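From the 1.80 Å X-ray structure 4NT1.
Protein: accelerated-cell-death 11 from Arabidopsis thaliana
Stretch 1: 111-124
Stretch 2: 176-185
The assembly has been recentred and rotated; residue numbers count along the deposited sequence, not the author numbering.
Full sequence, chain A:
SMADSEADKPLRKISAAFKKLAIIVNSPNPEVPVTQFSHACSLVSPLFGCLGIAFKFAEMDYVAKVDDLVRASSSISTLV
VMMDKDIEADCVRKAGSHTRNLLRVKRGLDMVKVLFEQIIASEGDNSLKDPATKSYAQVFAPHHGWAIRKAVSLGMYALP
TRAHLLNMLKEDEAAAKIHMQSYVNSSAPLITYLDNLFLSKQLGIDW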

ATOM      1  N   MET A 111      -3.134  -1.372   3.603  1.00 17.49           N
ATOM      2  CA  MET A 111      -2.736  -2.466   4.496  1.00 21.33           C
ATOM      3  C   MET A 111      -1.430  -2.151   5.239  1.00 21.71           C
ATOM      4  O   MET A 111      -1.294  -2.450   6.424  1.00 20.31           O
ATOM      5  N   VAL A 112      -0.468  -1.567   4.534  1.00 16.81           N
ATOM      6  CA  VAL A 112       0.799  -1.200   5.156  1.00 17.70           C
ATOM      7  C   VAL A 112       0.564  -0.109   6.200  1.00 17.84           C
ATOM      8  O   VAL A 112       1.107  -0.175   7.302  1.00 20.25           O
ATOM      9  N   LYS A 113      -0.269   0.872   5.870  1.00 16.97           N
ATOM     10  CA  LYS A 113      -0.616   1.902   6.844  1.00 15.76           C
ATOM     11  C   LYS A 113      -1.171   1.300   8.143  1.00 20.35           C
ATOM     12  O   LYS A 113      -0.754   1.688   9.232  1.00 21.27           O
ATOM     13  N   VAL A 114      -2.119   0.369   8.028  1.00 18.73           N
ATOM     14  CA  VAL A 114      -2.719  -0.251   9.219  1.00 20.33           C
ATOM     15  C   VAL A 114      -1.711  -1.133   9.931  1.00 22.79           C
ATOM     16  O   VAL A 114      -1.630  -1.138  11.159  1.00 21.18           O
ATOM     17  N   LEU A 115      -0.940  -1.887   9.157  1.00 17.64           N
ATOM     18  CA  LEU A 115       0.144  -2.670   9.730  1.00 19.10           C
ATOM     19  C   LEU A 115       1.045  -1.801  10.621  1.00 20.33           C
ATOM     20  O   LEU A 115       1.307  -2.146  11.783  1.00 22.40           O
ATOM     21  N   PHE A 116       1.523  -0.678  10.078  1.00 19.97           N
ATOM     22  CA  PHE A 116       2.370   0.241  10.835  1.00 19.67           C
ATOM     23  C   PHE A 116       1.665   0.811  12.078  1.00 18.23           C
ATOM     24  O   PHE A 116       2.241   0.863  13.169  1.00 20.97           O
ATOM     25  N   GLU A 117       0.427   1.256  11.911  1.00 18.06           N
ATOM     26  CA  GLU A 117      -0.354   1.748  13.040  1.00 19.47           C
ATOM     27  C   GLU A 117      -0.408   0.685  14.136  1.00 21.39           C
ATOM     28  O   GLU A 117      -0.283   0.985  15.326  1.00 20.83           O
ATOM     29  N   GLN A 118      -0.618  -0.564  13.738  1.00 19.89           N
ATOM     30  CA  GLN A 118      -0.799  -1.626  14.721  1.00 22.67           C
ATOM     31  C   GLN A 118       0.512  -2.026  15.386  1.00 24.45           C
ATOM     32  O   GLN A 118       0.529  -2.372  16.574  1.00 20.76           O
ATOM     33  N   ILE A 119       1.605  -1.985  14.628  1.00 21.51           N
ATOM     34  CA  ILE A 119       2.920  -2.214  15.203  1.00 19.82           C
ATOM     35  C   ILE A 119       3.202  -1.157  16.269  1.00 24.35           C
ATOM     36  O   ILE A 119       3.598  -1.475  17.389  1.00 25.08           O
ATOM     37  N   ILE A 120       2.975   0.104  15.927  1.00 20.74           N
ATOM     38  CA  ILE A 120       3.178   1.182  16.894  1.00 23.83           C
ATOM     39  C   ILE A 120       2.296   0.998  18.130  1.00 26.93           C
ATOM     40  O   ILE A 120       2.768   1.115  19.270  1.00 28.29           O
ATOM     41  N   ALA A 121       1.025   0.682  17.905  1.00 21.09           N
ATOM     42  CA  ALA A 121       0.058   0.526  18.988  1.00 24.72           C
ATOM     43  C   ALA A 121       0.366  -0.671  19.888  1.00 29.53           C
ATOM     44  O   ALA A 121      -0.028  -0.702  21.050  1.00 31.07           O
ATOM     45  N   SER A 122       1.069  -1.662  19.358  1.00 26.37           N
ATOM     46  CA  SER A 122       1.369  -2.849  20.154  1.00 30.79           C
ATOM     47  C   SER A 122       2.788  -2.851  20.729  1.00 29.66           C
ATOM     48  O   SER A 122       3.282  -3.891  21.151  1.00 30.80           O
ATOM     49  N   GLU A 123       3.430  -1.684  20.759  1.00 26.10           N
ATOM     50  CA  GLU A 123       4.785  -1.572  21.277  1.00 28.21           C
ATOM     51  C   GLU A 123       4.909  -2.294  22.622  1.00 28.26           C
ATOM     52  O   GLU A 123       4.083  -2.098  23.511  1.00 28.60           O
ATOM     53  N   GLY A 124       5.932  -3.132  22.762  1.00 27.27           N
ATOM     54  CA  GLY A 124       6.082  -3.953  23.953  1.00 32.96           C
ATOM     55  C   GLY A 124       5.777  -5.413  23.666  1.00 35.75           C
ATOM     56  O   GLY A 124       6.201  -6.312  24.396  1.00 36.63           O
ATOM     57  N   ALA A 176      12.575   3.269  13.874  1.00 24.46           N
ATOM     58  CA  ALA A 176      11.517   2.595  13.132  1.00 27.64           C
ATOM     59  C   ALA A 176      10.154   3.194  13.491  1.00 26.21           C
ATOM     60  O   ALA A 176       9.317   3.426  12.619  1.00 25.69           O
ATOM     61  N   LYS A 177       9.929   3.467  14.772  1.00 22.92           N
ATOM     62  CA  LYS A 177       8.668   4.093  15.168  1.00 29.22           C
ATOM     63  C   LYS A 177       8.492   5.438  14.466  1.00 26.47           C
ATOM     64  O   LYS A 177       7.411   5.764  13.978  1.00 27.74           O
ATOM     65  N   ILE A 178       9.558   6.223  14.411  1.00 23.43           N
ATOM     66  CA  ILE A 178       9.459   7.539  13.784  1.00 23.26           C
ATOM     67  C   ILE A 178       9.093   7.453  12.305  1.00 25.86           C
ATOM     68  O   ILE A 178       8.211   8.174  11.816  1.00 24.05           O
ATOM     69  N   HIS A 179       9.759   6.567  11.581  1.00 22.84           N
ATOM     70  CA  HIS A 179       9.522   6.485  10.144  1.00 20.71           C
ATOM     71  C   HIS A 179       8.246   5.738   9.786  1.00 24.08           C
ATOM     72  O   HIS A 179       7.615   6.049   8.776  1.00 19.68           O
ATOM     73  N   MET A 180       7.857   4.775  10.617  1.00 20.10           N
ATOM     74  CA  MET A 180       6.560   4.126  10.435  1.00 20.88           C
ATOM     75  C   MET A 180       5.440   5.144  10.645  1.00 24.06           C
ATOM     76  O   MET A 180       4.511   5.250   9.837  1.00 22.77           O
ATOM     77  N   GLN A 181       5.531   5.906  11.729  1.00 20.82           N
ATOM     78  CA  GLN A 181       4.529   6.926  11.995  1.00 20.89           C
ATOM     79  C   GLN A 181       4.500   7.969  10.875  1.00 20.36           C
ATOM     80  O   GLN A 181       3.453   8.518  10.549  1.00 22.47           O
ATOM     81  N   SER A 182       5.657   8.256  10.299  1.00 18.31           N
ATOM     82  CA  SER A 182       5.708   9.205   9.197  1.00 19.24           C
ATOM     83  C   SER A 182       4.920   8.658   8.014  1.00 21.61           C
ATOM     84  O   SER A 182       4.087   9.361   7.437  1.00 18.66           O
ATOM     85  N   TYR A 183       5.181   7.397   7.664  1.00 19.54           N
ATOM     86  CA  TYR A 183       4.427   6.756   6.583  1.00 18.05           C
ATOM     87  C   TYR A 183       2.934   6.775   6.874  1.00 21.90           C
ATOM     88  O   TYR A 183       2.113   7.013   5.978  1.00 18.46           O
ATOM     89  N   VAL A 184       2.577   6.503   8.126  1.00 19.22           N
ATOM     90  CA  VAL A 184       1.170   6.508   8.500  1.00 20.03           C
ATOM     91  C   VAL A 184       0.567   7.888   8.268  1.00 22.76           C
ATOM     92  O   VAL A 184      -0.527   8.006   7.705  1.00 23.46           O
ATOM     93  N   ASN A 185       1.282   8.928   8.690  1.00 18.98           N
ATOM     94  CA  ASN A 185       0.785  10.303   8.542  1.00 23.27           C
ATOM     95  C   ASN A 185       0.706  10.789   7.101  1.00 24.32           C
ATOM     96  O   ASN A 185      -0.169  11.585   6.757  1.00 21.08           O
TER

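Two helices, 111-121 and 176-185, run in roughly opposite directions, their axes 139° apart in direction and 9.0 Å apart at closest approach. Within each, the main-chain donors and acceptors are largely spent on the helix itself: Phe 116 N bonds to Val 112 O at 2.9 Å, and Val 184 N to Met 180 O at the same distance.

Phe 116 lies at the centre of the contact. Its CA-to-CB bond points toward the second helix, and chi1 in the m well brings one face of the ring under Met 180. Met 180, with chi1 m and chi2 and chi3 both t, extends across that face: its CG lies 3.7 Å from the centroid of the Phe 116 ring, almost on the normal, and its SD 4.3 Å from the same centroid. An unbranched, polarizable thioether suits this place because it can lie along a flat ring and reach onward; Met 180 CE comes to 3.9 Å from Ile 119 CD1. Ile 120, also chi1 m, adds its CD1 at 4.0 Å from Met 180 CB.

Tyr 183 (chi1 t) sits beside Phe 116, the ring planes at 76° and CD2 of each ring 3.6 Å from the other's. Its CE2 meets Val 112 CG1 at 3.7 Å. A tyrosine can be buried here because its carbon ring packs while its hydroxyl, OH, is hydrogen-bonded to a residue just outside the stretches. Val 184, chi1 t, is compact enough to fit where the backbones come close, its CA 5.2 Å from that of Lys 113. Its CG2 touches Phe 116 CB at 3.6 Å, and its CG1 lies 3.6 Å from Glu 117 CG, so the glutamate contributes its aliphatic part to the contact. The Glu 117 carboxylate instead forms a long salt bridge within its own helix, OE2 to Lys 113 NZ at 3.7 Å.

The one hydrogen bond between the stretches lies beyond the end of the first helix. Lys 177, with all four chi angles t, stretches out to donate from NZ to Glu 123 OE1 at 3.2 Å, a hydrogen bond that is also a salt bridge. Along the way its CE lies 3.9 Å from Ile 120 CG2. At the helix end, Ser 122 OG (chi1 p) lies 2.9 Å from Gln 118 O and 3.2 Å from Ile 119 O, with both carbonyls within reach of its single proton.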

ATOM      1  CB  MET A 111      -2.600  -3.809   3.766  1.00 18.26           C
ATOM      2  CG  MET A 111      -2.658  -5.017   4.751  1.00 18.78           C
ATOM      3  SD  MET A 111      -1.626  -6.411   4.255  1.00 24.80           S
ATOM      4  CE  MET A 111      -0.008  -5.917   4.864  1.00 28.13           C
ATOM      5  CB  VAL A 112       1.873  -0.788   4.127  1.00 16.79           C
ATOM      6  CG1 VAL A 112       3.157  -0.312   4.846  1.00 16.07           C
ATOM      7  CG2 VAL A 112       2.201  -1.962   3.198  1.00 18.58           C
ATOM      8  CB  LYS A 113      -1.635   2.897   6.281  1.00 17.79           C
ATOM      9  CG  LYS A 113      -1.994   4.004   7.279  1.00 23.45           C
ATOM     10  CD  LYS A 113      -3.157   4.867   6.828  1.00 24.78           C
ATOM     11  CE  LYS A 113      -4.481   4.230   7.149  1.00 36.38           C
ATOM     12  NZ  LYS A 113      -5.418   5.241   7.715  1.00 47.65           N
ATOM     13  CB  VAL A 114      -3.970  -1.089   8.873  1.00 21.32           C
ATOM     14  CG1 VAL A 114      -4.506  -1.819  10.126  1.00 20.74           C
ATOM     15  CG2 VAL A 114      -5.044  -0.201   8.262  1.00 21.92           C
ATOM     16  CB  LEU A 115       0.977  -3.318   8.624  1.00 21.72           C
ATOM     17  CG  LEU A 115       2.229  -4.016   9.144  1.00 19.52           C
ATOM     18  CD1 LEU A 115       1.821  -5.233   9.973  1.00 23.67           C
ATOM     19  CD2 LEU A 115       3.091  -4.444   7.973  1.00 19.57           C
ATOM     20  CB  PHE A 116       2.879   1.382   9.936  1.00 18.32           C
ATOM     21  CG  PHE A 116       3.985   0.974   8.993  1.00 19.11           C
ATOM     22  CD1 PHE A 116       4.399  -0.350   8.903  1.00 22.03           C
ATOM     23  CD2 PHE A 116       4.612   1.917   8.191  1.00 17.68           C
ATOM     24  CE1 PHE A 116       5.419  -0.726   8.030  1.00 20.74           C
ATOM     25  CE2 PHE A 116       5.637   1.548   7.326  1.00 15.90           C
ATOM     26  CZ  PHE A 116       6.040   0.230   7.248  1.00 22.01           C
ATOM     27  CB  GLU A 117      -1.785   2.090  12.604  1.00 20.48           C
ATOM     28  CG  GLU A 117      -1.932   3.412  11.857  1.00 23.99           C
ATOM     29  CD  GLU A 117      -3.314   3.585  11.223  1.00 29.20           C
ATOM     30  OE1 GLU A 117      -3.991   2.569  10.973  1.00 31.33           O
ATOM     31  OE2 GLU A 117      -3.724   4.742  10.968  1.00 32.22           O
ATOM     32  CB  GLN A 118      -1.499  -2.841  14.108  1.00 18.18           C
ATOM     33  CG  GLN A 118      -2.952  -2.563  13.716  1.00 20.53           C
ATOM     34  CD  GLN A 118      -3.830  -2.328  14.924  1.00 25.99           C
ATOM     35  OE1 GLN A 118      -3.661  -2.971  15.959  1.00 24.75           O
ATOM     36  NE2 GLN A 118      -4.761  -1.388  14.810  1.00 34.38           N
ATOM     37  CB  ILE A 119       4.021  -2.212  14.132  1.00 20.17           C
ATOM     38  CG1 ILE A 119       3.904  -3.471  13.261  1.00 18.69           C
ATOM     39  CG2 ILE A 119       5.390  -2.139  14.785  1.00 18.56           C
ATOM     40  CD1 ILE A 119       4.914  -3.538  12.128  1.00 20.81           C
ATOM     41  CB  ILE A 120       2.941   2.565  16.243  1.00 22.15           C
ATOM     42  CG1 ILE A 120       4.003   2.811  15.170  1.00 22.07           C
ATOM     43  CG2 ILE A 120       2.996   3.672  17.299  1.00 29.60           C
ATOM     44  CD1 ILE A 120       3.628   3.886  14.147  1.00 27.38           C
ATOM     45  CB  ALA A 121      -1.354   0.415  18.419  1.00 25.28           C
ATOM     46  CB  SER A 122       1.128  -4.115  19.332  1.00 32.86           C
ATOM     47  OG  SER A 122       2.058  -4.189  18.272  1.00 31.49           O
ATOM     48  CB  GLU A 123       5.157  -0.100  21.436  1.00 29.48           C
ATOM     49  CG  GLU A 123       6.604   0.140  21.812  1.00 30.83           C
ATOM     50  CD  GLU A 123       6.922   1.615  21.967  1.00 37.65           C
ATOM     51  OE1 GLU A 123       6.017   2.451  21.741  1.00 37.83           O
ATOM     52  OE2 GLU A 123       8.076   1.942  22.318  1.00 47.43           O
ATOM     53  CB  ALA A 176      11.551   1.092  13.410  1.00 24.82           C
ATOM     54  CB  LYS A 177       8.598   4.284  16.684  1.00 28.58           C
ATOM     55  CG  LYS A 177       7.247   4.767  17.190  1.00 27.93           C
ATOM     56  CD  LYS A 177       7.289   4.942  18.713  1.00 29.54           C
ATOM     57  CE  LYS A 177       5.921   5.263  19.288  1.00 32.27           C
ATOM     58  NZ  LYS A 177       6.011   5.463  20.768  1.00 32.54           N
ATOM     59  CB  ILE A 178      10.754   8.341  13.978  1.00 29.98           C
ATOM     60  CG1 ILE A 178      10.783   8.901  15.405  1.00 28.85           C
ATOM     61  CG2 ILE A 178      10.862   9.452  12.948  1.00 29.67           C
ATOM     62  CD1 ILE A 178      12.165   9.242  15.903  1.00 34.17           C
ATOM     63  CB  HIS A 179      10.731   5.911   9.429  1.00 21.48           C
ATOM     64  CG  HIS A 179      11.895   6.849   9.410  1.00 27.24           C
ATOM     65  ND1 HIS A 179      12.045   7.823   8.447  1.00 27.89           N
ATOM     66  CD2 HIS A 179      12.939   6.997  10.262  1.00 27.12           C
ATOM     67  CE1 HIS A 179      13.146   8.512   8.690  1.00 33.37           C
ATOM     68  NE2 HIS A 179      13.706   8.031   9.786  1.00 28.94           N
ATOM     69  CB  MET A 180       6.387   2.936  11.392  1.00 20.63           C
ATOM     70  CG  MET A 180       7.155   1.688  10.970  1.00 21.70           C
ATOM     71  SD  MET A 180       6.746   0.284  12.023  1.00 24.85           S
ATOM     72  CE  MET A 180       7.760  -1.000  11.308  1.00 27.22           C
ATOM     73  CB  GLN A 181       4.798   7.611  13.334  1.00 25.70           C
ATOM     74  CG  GLN A 181       3.728   8.630  13.690  1.00 26.65           C
ATOM     75  CD  GLN A 181       2.389   7.981  13.934  1.00 27.28           C
ATOM     76  OE1 GLN A 181       1.420   8.223  13.211  1.00 30.27           O
ATOM     77  NE2 GLN A 181       2.322   7.145  14.965  1.00 25.76           N
ATOM     78  CB  SER A 182       7.142   9.474   8.759  1.00 23.25           C
ATOM     79  OG  SER A 182       7.158  10.468   7.741  1.00 22.18           O
ATOM     80  CB  TYR A 183       4.870   5.308   6.344  1.00 17.19           C
ATOM     81  CG  TYR A 183       3.975   4.633   5.325  1.00 17.02           C
ATOM     82  CD1 TYR A 183       4.176   4.832   3.960  1.00 20.21           C
ATOM     83  CD2 TYR A 183       2.899   3.852   5.720  1.00 17.82           C
ATOM     84  CE1 TYR A 183       3.343   4.246   3.019  1.00 19.52           C
ATOM     85  CE2 TYR A 183       2.068   3.257   4.789  1.00 18.73           C
ATOM     86  CZ  TYR A 183       2.293   3.463   3.439  1.00 20.78           C
ATOM     87  OH  TYR A 183       1.465   2.868   2.504  1.00 19.48           O
ATOM     88  CB  VAL A 184       0.953   6.083   9.956  1.00 20.41           C
ATOM     89  CG1 VAL A 184      -0.475   6.411  10.382  1.00 23.35           C
ATOM     90  CG2 VAL A 184       1.251   4.598  10.114  1.00 21.15           C
ATOM     91  CB  ASN A 185       1.637  11.276   9.351  1.00 23.33           C
ATOM     92  CG  ASN A 185       1.513  11.039  10.834  1.00 25.71           C
ATOM     93  OD1 ASN A 185       0.547  10.431  11.288  1.00 25.86           O
ATOM     94  ND2 ASN A 185       2.480  11.524  11.597  1.00 32.22           N
TER